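Long-range contacts in metallo-beta-lactamase family protein (Thermus thermophilus, PDB 2ZO4), which probably acts as a hydrolase of the metallo-beta-lactamase superfamily, binding two zinc ions in its active site: residues L26-L35 / L56-I66; L156-L166 / A177-L186. All blocks are in the same frame, centred on the assembly; numbering follows the deposited sequence.

Contact 1. Residues L26-L35 / L56-I66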
loop_
_atom_site.group_PDB
_atom_site.type_symbol
_atom_site.label_atom_id
_atom_site.label_comp_id
_atom_site.label_asym_id
_atom_site.label_seq_id
_atom_site.Cartn_x
_atom_site.Cartn_y
_atom_site.Cartn_z
ATOM N N LEU A 26 -2.452 11.664 12.501
ATOM C CA LEU A 26 -1.907 11.893 13.836
ATOM C C LEU A 26 -3.004 11.687 14.880
ATOM O O LEU A 26 -4.086 12.276 14.785
ATOM C CB LEU A 26 -1.337 13.320 13.926
ATOM C CG LEU A 26 -0.484 13.842 15.095
ATOM C CD1 LEU A 26 -1.233 13.917 16.422
ATOM C CD2 LEU A 26 0.809 13.047 15.252
ATOM N N LEU A 27 -2.721 10.833 15.858
ATOM C CA LEU A 27 -3.636 10.599 16.969
ATOM C C LEU A 27 -3.012 11.121 18.251
ATOM O O LEU A 27 -1.892 10.756 18.591
ATOM C CB LEU A 27 -3.977 9.110 17.110
ATOM C CG LEU A 27 -4.956 8.462 16.124
ATOM C CD1 LEU A 27 -4.330 8.252 14.757
ATOM C CD2 LEU A 27 -5.444 7.135 16.673
ATOM N N GLN A 28 -3.732 11.996 18.944
ATOM C CA GLN A 28 -3.280 12.526 20.229
ATOM C C GLN A 28 -4.399 12.389 21.264
ATOM O O GLN A 28 -5.557 12.665 20.971
ATOM C CB GLN A 28 -2.856 13.993 20.078
ATOM C CG GLN A 28 -2.241 14.624 21.328
ATOM C CD GLN A 28 -1.884 16.091 21.128
ATOM O OE1 GLN A 28 -2.512 16.794 20.337
ATOM N NE2 GLN A 28 -0.873 16.554 21.846
ATOM N N GLY A 29 -4.043 11.956 22.467
ATOM C CA GLY A 29 -5.010 11.791 23.545
ATOM C C GLY A 29 -4.483 10.881 24.635
ATOM O O GLY A 29 -3.581 10.073 24.396
ATOM N N ALA A 30 -5.050 11.022 25.833
ATOM C CA ALA A 30 -4.655 10.241 27.009
ATOM C C ALA A 30 -3.143 10.271 27.263
ATOM O O ALA A 30 -2.569 9.302 27.757
ATOM C CB ALA A 30 -5.174 8.792 26.902
ATOM N N GLY A 31 -2.513 11.390 26.918
ATOM C CA GLY A 31 -1.079 11.575 27.121
ATOM C C GLY A 31 -0.206 10.911 26.069
ATOM O O GLY A 31 1.025 10.962 26.160
ATOM N N GLU A 32 -0.843 10.299 25.069
ATOM C CA GLU A 32 -0.146 9.569 24.008
ATOM C C GLU A 32 -0.224 10.297 22.675
ATOM O O GLU A 32 -1.208 10.984 22.391
ATOM C CB GLU A 32 -0.743 8.167 23.832
ATOM C CG GLU A 32 -0.410 7.174 24.938
ATOM C CD GLU A 32 -1.178 5.866 24.803
ATOM O OE1 GLU A 32 -1.675 5.565 23.692
ATOM O OE2 GLU A 32 -1.286 5.132 25.808
ATOM N N VAL A 33 0.820 10.128 21.863
ATOM C CA VAL A 33 0.837 10.602 20.483
ATOM C C VAL A 33 1.254 9.450 19.557
ATOM O O VAL A 33 2.253 8.764 19.809
ATOM C CB VAL A 33 1.801 11.809 20.279
ATOM C CG1 VAL A 33 1.785 12.271 18.827
ATOM C CG2 VAL A 33 1.437 12.977 21.201
ATOM N N ALA A 34 0.486 9.253 18.490
ATOM C CA ALA A 34 0.760 8.200 17.519
ATOM C C ALA A 34 0.618 8.707 16.094
ATOM O O ALA A 34 -0.190 9.592 15.822
ATOM C CB ALA A 34 -0.167 7.023 17.741
ATOM N N LEU A 35 1.414 8.140 15.195
ATOM C CA LEU A 35 1.274 8.392 13.765
ATOM C C LEU A 35 0.853 7.137 13.011
ATOM O O LEU A 35 1.415 6.057 13.220
ATOM C CB LEU A 35 2.578 8.915 13.166
ATOM C CG LEU A 35 2.761 10.415 12.907
ATOM C CD1 LEU A 35 4.157 10.652 12.366
ATOM C CD2 LEU A 35 1.724 10.965 11.936
ATOM N N LEU A 56 0.690 21.529 15.939
ATOM C CA LEU A 56 0.018 20.879 17.057
ATOM C C LEU A 56 0.797 21.020 18.364
ATOM O O LEU A 56 0.321 20.593 19.418
ATOM C CB LEU A 56 -0.204 19.395 16.747
ATOM C CG LEU A 56 -1.138 19.051 15.583
ATOM C CD1 LEU A 56 -0.865 17.636 15.073
ATOM C CD2 LEU A 56 -2.602 19.224 15.984
ATOM N N GLY A 57 1.990 21.612 18.287
ATOM C CA GLY A 57 2.855 21.804 19.452
ATOM C C GLY A 57 3.736 20.605 19.753
ATOM O O GLY A 57 4.081 20.353 20.910
ATOM N N LEU A 58 4.114 19.876 18.706
ATOM C CA LEU A 58 4.824 18.607 18.857
ATOM C C LEU A 58 6.140 18.562 18.079
ATOM O O LEU A 58 6.325 19.281 17.088
ATOM C CB LEU A 58 3.923 17.435 18.428
ATOM C CG LEU A 58 2.588 17.230 19.159
ATOM C CD1 LEU A 58 1.665 16.306 18.363
ATOM C CD2 LEU A 58 2.793 16.709 20.586
ATOM N N CYS A 59 7.049 17.716 18.558
ATOM C CA CYS A 59 8.317 17.434 17.895
ATOM C C CYS A 59 8.270 15.999 17.391
ATOM O O CYS A 59 7.412 15.227 17.817
ATOM C CB CYS A 59 9.479 17.581 18.885
ATOM S SG CYS A 59 9.478 19.122 19.836
ATOM N N PHE A 60 9.194 15.642 16.499
ATOM C CA PHE A 60 9.364 14.253 16.060
ATOM C C PHE A 60 9.470 13.307 17.254
ATOM O O PHE A 60 8.914 12.209 17.237
ATOM C CB PHE A 60 10.631 14.094 15.205
ATOM C CG PHE A 60 10.530 14.683 13.822
ATOM C CD1 PHE A 60 9.476 14.347 12.976
ATOM C CD2 PHE A 60 11.520 15.547 13.351
ATOM C CE1 PHE A 60 9.390 14.883 11.687
ATOM C CE2 PHE A 60 11.448 16.085 12.063
ATOM C CZ PHE A 60 10.376 15.748 11.227
ATOM N N GLN A 61 10.183 13.752 18.289
ATOM C CA GLN A 61 10.467 12.930 19.469
ATOM C C GLN A 61 9.230 12.643 20.326
ATOM O O GLN A 61 9.251 11.729 21.155
ATOM C CB GLN A 61 11.569 13.572 20.326
ATOM C CG GLN A 61 12.960 13.603 19.682
ATOM C CD GLN A 61 13.177 14.785 18.734
ATOM O OE1 GLN A 61 12.272 15.587 18.488
ATOM N NE2 GLN A 61 14.389 14.892 18.200
ATOM N N ASP A 62 8.164 13.419 20.120
ATOM C CA ASP A 62 6.898 13.223 20.842
ATOM C C ASP A 62 6.089 12.028 20.334
ATOM O O ASP A 62 5.249 11.489 21.059
ATOM C CB ASP A 62 6.044 14.499 20.796
ATOM C CG ASP A 62 6.668 15.651 21.570
ATOM O OD1 ASP A 62 7.238 15.407 22.655
ATOM O OD2 ASP A 62 6.591 16.803 21.094
ATOM N N VAL A 63 6.339 11.616 19.094
ATOM C CA VAL A 63 5.589 10.511 18.492
ATOM C C VAL A 63 6.152 9.171 18.966
ATOM O O VAL A 63 7.196 8.722 18.494
ATOM C CB VAL A 63 5.592 10.570 16.946
ATOM C CG1 VAL A 63 4.661 9.505 16.380
ATOM C CG2 VAL A 63 5.187 11.950 16.452
ATOM N N LYS A 64 5.446 8.536 19.893
ATOM C CA LYS A 64 5.949 7.328 20.548
ATOM C C LYS A 64 5.396 6.022 19.973
ATOM O O LYS A 64 5.919 4.948 20.271
ATOM C CB LYS A 64 5.711 7.402 22.063
ATOM C CG LYS A 64 6.630 8.390 22.800
ATOM C CD LYS A 64 8.068 7.874 22.871
ATOM C CE LYS A 64 8.978 8.836 23.636
ATOM N NZ LYS A 64 10.364 8.284 23.771
ATOM N N THR A 65 4.344 6.113 19.160
ATOM C CA THR A 65 3.765 4.930 18.509
ATOM C C THR A 65 3.621 5.164 17.011
ATOM O O THR A 65 3.103 6.201 16.581
ATOM C CB THR A 65 2.385 4.538 19.107
ATOM O OG1 THR A 65 2.506 4.372 20.519
ATOM C CG2 THR A 65 1.867 3.222 18.502
ATOM N N ILE A 66 4.098 4.202 16.226
ATOM C CA ILE A 66 3.949 4.237 14.780
ATOM C C ILE A 66 3.115 3.044 14.328
ATOM O O ILE A 66 3.455 1.892 14.619
ATOM C CB ILE A 66 5.318 4.222 14.048
ATOM C CG1 ILE A 66 6.245 5.342 14.556
ATOM C CG2 ILE A 66 5.122 4.279 12.526
ATOM C CD1 ILE A 66 5.788 6.765 14.245
HETATM O O HOH W 1 0.441 19.231 21.931
HETATM O O HOH W 2 1.802 6.666 21.665
#
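Leu35 and Val63 pack against each other at the closed end of this contact: CG1 of Val63 comes across the Leu35 side chain at about a right angle, 3.9 Å from Leu35 CB, while CD1 of Ile66 reaches the same CB. Parallel pairing fixes this end. The N-H of Leu35 gives a nearly linear bond (2.9 Å, 161°) to Thr65 O, and Val33 O takes the N-H of Lys64, with a second, weak bond from Thr65 N; the same oxygen also accepts from a water that lies 2.7 Å from Thr65 OG1. Val33 has CG1 anti to its N (chi1 -180°), which sends CG2 beside that N to meet Leu58 CD2 tip to tip at 4.0 Å. Leu26 meets Leu56 in the same manner, Leu26 CG lying 3.8 Å from Leu56 CD1.

Farther out the chains part and water takes over, one molecule joining the amide NE2 of Gln28 to Leu56 O. The contact closes the beta-alpha-beta unit of strand 32-36, helix 43-55 and strand 65-68. Phe82 of helix 79-84 packs on Leu35, Val63 and Ile66, whereas Leu26 rests on Leu53 of helix 43-55 and on Tyr9 and Leu11 of strand 8-14.

Contact 2. Residues L156-L166 / A177-L186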
loop_
_atom_site.group_PDB
_atom_site.type_symbol
_atom_site.label_atom_id
_atom_site.label_comp_id
_atom_site.label_asym_id
_atom_site.label_seq_id
_atom_site.Cartn_x
_atom_site.Cartn_y
_atom_site.Cartn_z
ATOM N N LEU A 156 -6.187 -2.418 19.330
ATOM C CA LEU A 156 -5.162 -1.550 19.887
ATOM C C LEU A 156 -5.786 -0.350 20.588
ATOM O O LEU A 156 -6.692 0.296 20.052
ATOM C CB LEU A 156 -4.205 -1.071 18.787
ATOM C CG LEU A 156 -3.470 -2.098 17.916
ATOM C CD1 LEU A 156 -2.972 -1.437 16.638
ATOM C CD2 LEU A 156 -2.314 -2.754 18.654
ATOM N N GLU A 157 -5.303 -0.062 21.790
ATOM C CA GLU A 157 -5.672 1.158 22.491
ATOM C C GLU A 157 -4.580 2.176 22.229
ATOM O O GLU A 157 -3.459 2.045 22.729
ATOM C CB GLU A 157 -5.837 0.914 23.992
ATOM C CG GLU A 157 -7.222 0.454 24.385
ATOM C CD GLU A 157 -7.442 -1.010 24.105
ATOM O OE1 GLU A 157 -7.101 -1.841 24.972
ATOM O OE2 GLU A 157 -7.963 -1.333 23.019
ATOM N N VAL A 158 -4.914 3.175 21.422
ATOM C CA VAL A 158 -3.941 4.148 20.945
ATOM C C VAL A 158 -4.492 5.552 21.127
ATOM O O VAL A 158 -5.501 5.908 20.514
ATOM C CB VAL A 158 -3.612 3.948 19.438
ATOM C CG1 VAL A 158 -2.562 4.947 18.995
ATOM C CG2 VAL A 158 -3.144 2.527 19.149
ATOM N N ALA A 159 -3.825 6.336 21.975
ATOM C CA ALA A 159 -4.154 7.751 22.192
ATOM C C ALA A 159 -5.627 7.982 22.542
ATOM O O ALA A 159 -6.265 8.898 22.023
ATOM C CB ALA A 159 -3.740 8.589 20.974
ATOM N N GLY A 160 -6.165 7.135 23.416
ATOM C CA GLY A 160 -7.553 7.271 23.863
ATOM C C GLY A 160 -8.574 6.661 22.920
ATOM O O GLY A 160 -9.761 6.586 23.245
ATOM N N LYS A 161 -8.116 6.224 21.750
ATOM C CA LYS A 161 -8.988 5.570 20.779
ATOM C C LYS A 161 -8.739 4.063 20.698
ATOM O O LYS A 161 -7.682 3.571 21.102
ATOM C CB LYS A 161 -8.865 6.242 19.406
ATOM C CG LYS A 161 -9.590 7.587 19.343
ATOM C CD LYS A 161 -9.134 8.436 18.176
ATOM C CE LYS A 161 -9.930 9.740 18.099
ATOM N NZ LYS A 161 -9.728 10.618 19.290
ATOM N N ARG A 162 -9.737 3.337 20.200
ATOM C CA ARG A 162 -9.632 1.894 20.028
ATOM C C ARG A 162 -9.702 1.543 18.546
ATOM O O ARG A 162 -10.706 1.804 17.878
ATOM C CB ARG A 162 -10.717 1.169 20.822
ATOM C CG ARG A 162 -10.449 -0.324 20.989
ATOM C CD ARG A 162 -11.258 -0.921 22.135
ATOM N NE ARG A 162 -11.270 -2.381 22.052
ATOM C CZ ARG A 162 -10.563 -3.200 22.827
ATOM N NH1 ARG A 162 -9.782 -2.719 23.782
ATOM N NH2 ARG A 162 -10.652 -4.512 22.649
ATOM N N LEU A 163 -8.619 0.956 18.050
ATOM C CA LEU A 163 -8.443 0.691 16.627
ATOM C C LEU A 163 -8.440 -0.805 16.350
ATOM O O LEU A 163 -7.691 -1.551 16.977
ATOM C CB LEU A 163 -7.122 1.300 16.144
ATOM C CG LEU A 163 -7.025 2.814 15.928
ATOM C CD1 LEU A 163 -7.097 3.601 17.232
ATOM C CD2 LEU A 163 -5.742 3.138 15.194
ATOM N N ARG A 164 -9.269 -1.238 15.407
ATOM C CA ARG A 164 -9.291 -2.633 14.991
ATOM C C ARG A 164 -8.388 -2.817 13.780
ATOM O O ARG A 164 -8.539 -2.118 12.774
ATOM C CB ARG A 164 -10.720 -3.079 14.656
ATOM C CG ARG A 164 -10.859 -4.566 14.305
ATOM C CD ARG A 164 -10.751 -5.465 15.538
ATOM N NE ARG A 164 -11.855 -5.226 16.469
ATOM C CZ ARG A 164 -11.960 -5.760 17.685
ATOM N NH1 ARG A 164 -11.026 -6.583 18.147
ATOM N NH2 ARG A 164 -13.009 -5.464 18.442
ATOM N N VAL A 165 -7.454 -3.758 13.880
ATOM C CA VAL A 165 -6.557 -4.077 12.770
ATOM C C VAL A 165 -7.265 -4.964 11.743
ATOM O O VAL A 165 -7.714 -6.072 12.058
ATOM C CB VAL A 165 -5.242 -4.740 13.260
ATOM C CG1 VAL A 165 -4.303 -5.051 12.078
ATOM C CG2 VAL A 165 -4.539 -3.834 14.258
ATOM N N LEU A 166 -7.371 -4.460 10.516
ATOM C CA LEU A 166 -7.995 -5.213 9.432
ATOM C C LEU A 166 -6.969 -5.539 8.366
ATOM O O LEU A 166 -6.562 -4.664 7.604
ATOM C CB LEU A 166 -9.156 -4.436 8.809
ATOM C CG LEU A 166 -10.236 -3.813 9.694
ATOM C CD1 LEU A 166 -11.179 -3.016 8.816
ATOM C CD2 LEU A 166 -11.003 -4.869 10.499
ATOM N N ALA A 177 -5.545 -2.015 7.368
ATOM C CA ALA A 177 -6.324 -0.811 7.662
ATOM C C ALA A 177 -6.582 -0.753 9.166
ATOM O O ALA A 177 -6.531 -1.776 9.853
ATOM C CB ALA A 177 -7.637 -0.817 6.894
ATOM N N PHE A 178 -6.849 0.444 9.678
ATOM C CA PHE A 178 -7.128 0.619 11.096
ATOM C C PHE A 178 -8.519 1.208 11.269
ATOM O O PHE A 178 -8.800 2.313 10.799
ATOM C CB PHE A 178 -6.051 1.478 11.770
ATOM C CG PHE A 178 -4.664 0.890 11.679
ATOM C CD1 PHE A 178 -4.239 -0.069 12.595
ATOM C CD2 PHE A 178 -3.788 1.286 10.663
ATOM C CE1 PHE A 178 -2.956 -0.629 12.507
ATOM C CE2 PHE A 178 -2.503 0.733 10.566
ATOM C CZ PHE A 178 -2.089 -0.223 11.490
ATOM N N TYR A 179 -9.385 0.449 11.935
ATOM C CA TYR A 179 -10.802 0.786 12.032
ATOM C C TYR A 179 -11.224 1.179 13.444
ATOM O O TYR A 179 -11.051 0.414 14.400
ATOM C CB TYR A 179 -11.656 -0.377 11.510
ATOM C CG TYR A 179 -13.145 -0.086 11.384
ATOM C CD1 TYR A 179 -13.606 1.089 10.790
ATOM C CD2 TYR A 179 -14.090 -1.010 11.835
ATOM C CE1 TYR A 179 -14.979 1.344 10.667
ATOM C CE2 TYR A 179 -15.457 -0.766 11.719
ATOM C CZ TYR A 179 -15.892 0.409 11.127
ATOM O OH TYR A 179 -17.242 0.647 11.009
ATOM N N LEU A 180 -11.764 2.390 13.556
ATOM C CA LEU A 180 -12.324 2.897 14.805
ATOM C C LEU A 180 -13.799 2.521 14.825
ATOM O O LEU A 180 -14.638 3.215 14.246
ATOM C CB LEU A 180 -12.141 4.418 14.906
ATOM C CG LEU A 180 -10.742 4.965 15.225
ATOM C CD1 LEU A 180 -9.749 4.736 14.081
ATOM C CD2 LEU A 180 -10.828 6.441 15.538
ATOM N N GLU A 181 -14.094 1.404 15.486
ATOM C CA GLU A 181 -15.385 0.732 15.375
ATOM C C GLU A 181 -16.559 1.545 15.913
ATOM O O GLU A 181 -17.619 1.589 15.284
ATOM C CB GLU A 181 -15.334 -0.646 16.046
ATOM C CG GLU A 181 -14.440 -1.644 15.318
ATOM C CD GLU A 181 -14.413 -3.020 15.964
ATOM O OE1 GLU A 181 -14.542 -3.119 17.205
ATOM O OE2 GLU A 181 -14.247 -4.004 15.219
ATOM N N GLU A 182 -16.374 2.188 17.063
ATOM C CA GLU A 182 -17.450 2.981 17.652
ATOM C C GLU A 182 -17.807 4.172 16.759
ATOM O O GLU A 182 -18.983 4.420 16.482
ATOM C CB GLU A 182 -17.097 3.440 19.068
ATOM C CG GLU A 182 -18.265 4.124 19.784
ATOM C CD GLU A 182 -17.989 4.415 21.247
ATOM O OE1 GLU A 182 -16.819 4.695 21.598
ATOM O OE2 GLU A 182 -18.951 4.369 22.048
ATOM N N GLU A 183 -16.780 4.874 16.289
ATOM C CA GLU A 183 -16.947 6.059 15.455
ATOM C C GLU A 183 -17.308 5.704 14.009
ATOM O O GLU A 183 -17.890 6.519 13.285
ATOM C CB GLU A 183 -15.671 6.911 15.487
ATOM C CG GLU A 183 -15.266 7.417 16.877
ATOM C CD GLU A 183 -14.352 6.462 17.649
ATOM O OE1 GLU A 183 -14.327 5.251 17.350
ATOM O OE2 GLU A 183 -13.648 6.929 18.570
ATOM N N GLY A 184 -16.958 4.486 13.593
ATOM C CA GLY A 184 -17.218 4.025 12.230
ATOM C C GLY A 184 -16.269 4.675 11.245
ATOM O O GLY A 184 -16.580 4.806 10.063
ATOM N N VAL A 185 -15.109 5.089 11.749
ATOM C CA VAL A 185 -14.104 5.778 10.947
ATOM C C VAL A 185 -13.017 4.779 10.559
ATOM O O VAL A 185 -12.403 4.143 11.427
ATOM C CB VAL A 185 -13.505 6.991 11.708
ATOM C CG1 VAL A 185 -12.264 7.533 10.990
ATOM C CG2 VAL A 185 -14.557 8.092 11.873
ATOM N N LEU A 186 -12.811 4.635 9.250
ATOM C CA LEU A 186 -11.826 3.709 8.706
ATOM C C LEU A 186 -10.602 4.453 8.208
ATOM O O LEU A 186 -10.707 5.335 7.352
ATOM C CB LEU A 186 -12.430 2.889 7.558
ATOM C CG LEU A 186 -11.513 1.919 6.793
ATOM C CD1 LEU A 186 -10.971 0.815 7.700
ATOM C CD2 LEU A 186 -12.237 1.314 5.595
HETATM O O HOH W 3 -13.710 2.412 18.413
HETATM O O HOH W 4 -12.145 -0.207 17.080
HETATM O O HOH W 5 -12.464 4.978 20.012
#
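The beta hairpin of strands 161-167 and 176-180 forms this contact, within one of the two sheets of the metallo-beta-lactamase alpha-beta/beta-alpha sandwich. Arg164 and Tyr179 are a hydrogen-bonded antiparallel pair, with Arg164 N 2.6 Å from Tyr179 O and the return bond from Tyr179 N to Arg164 O; Leu166 and Ala177 repeat the pattern. Between them, Val165 and Phe178 form a non-hydrogen-bonded pair whose side chains lie alongside each other, Val165 CG2 4.0 Å from Phe178 CE1. Leu163 CD2 touches Phe178 CB. On the face bearing Arg164 and Leu166, CD1 of Leu166 meets Tyr179 CB at 3.8 Å.

Glu181 is gripped side-on by Arg164: NE donates to OE2 (3.0 Å) from above the carboxylate plane, and NH2 to OE1 (3.1 Å) on its syn side. Bends at chi2 and chi3 (74° and 64°) fold the arginine back to make this reach, and the two planes stand 54° apart. Past Leu180 the strands diverge, and a water bridges Arg162 N to Glu183 OE2 there. Gly184 and Val185 opposite Leu180 make a G1 bulge leading into strand 185-189. Leu67 of strand 65-68 packs on Leu156, Leu163 and Phe178, while on the other face Leu166 lies against Arg220 of helix 210-222 and Leu186 against Leu221.

Overall arrangement
Contact 1 and contact 2 belong to different sheets, and no strand is shared between them. The sheets face each other here: Ala34 CB packs on Val158 CG1, and Glu32 OE1 probably accepts a hydrogen bond from Ala159 N, so the 29-32 and 158-161 turns adjoin. Each contact is partly buried, and in both water bridges the segments where they open. Contact 1 is a parallel pairing closed through a helix and held mainly by aliphatic side chains. Contact 2 is a local antiparallel hairpin with a regular bond pattern, a salt bridge at its surface and an aromatic ring inside. Phe178 and Ile66 both lie within about 9 Å of the zinc ligand His75, side chain to side chain.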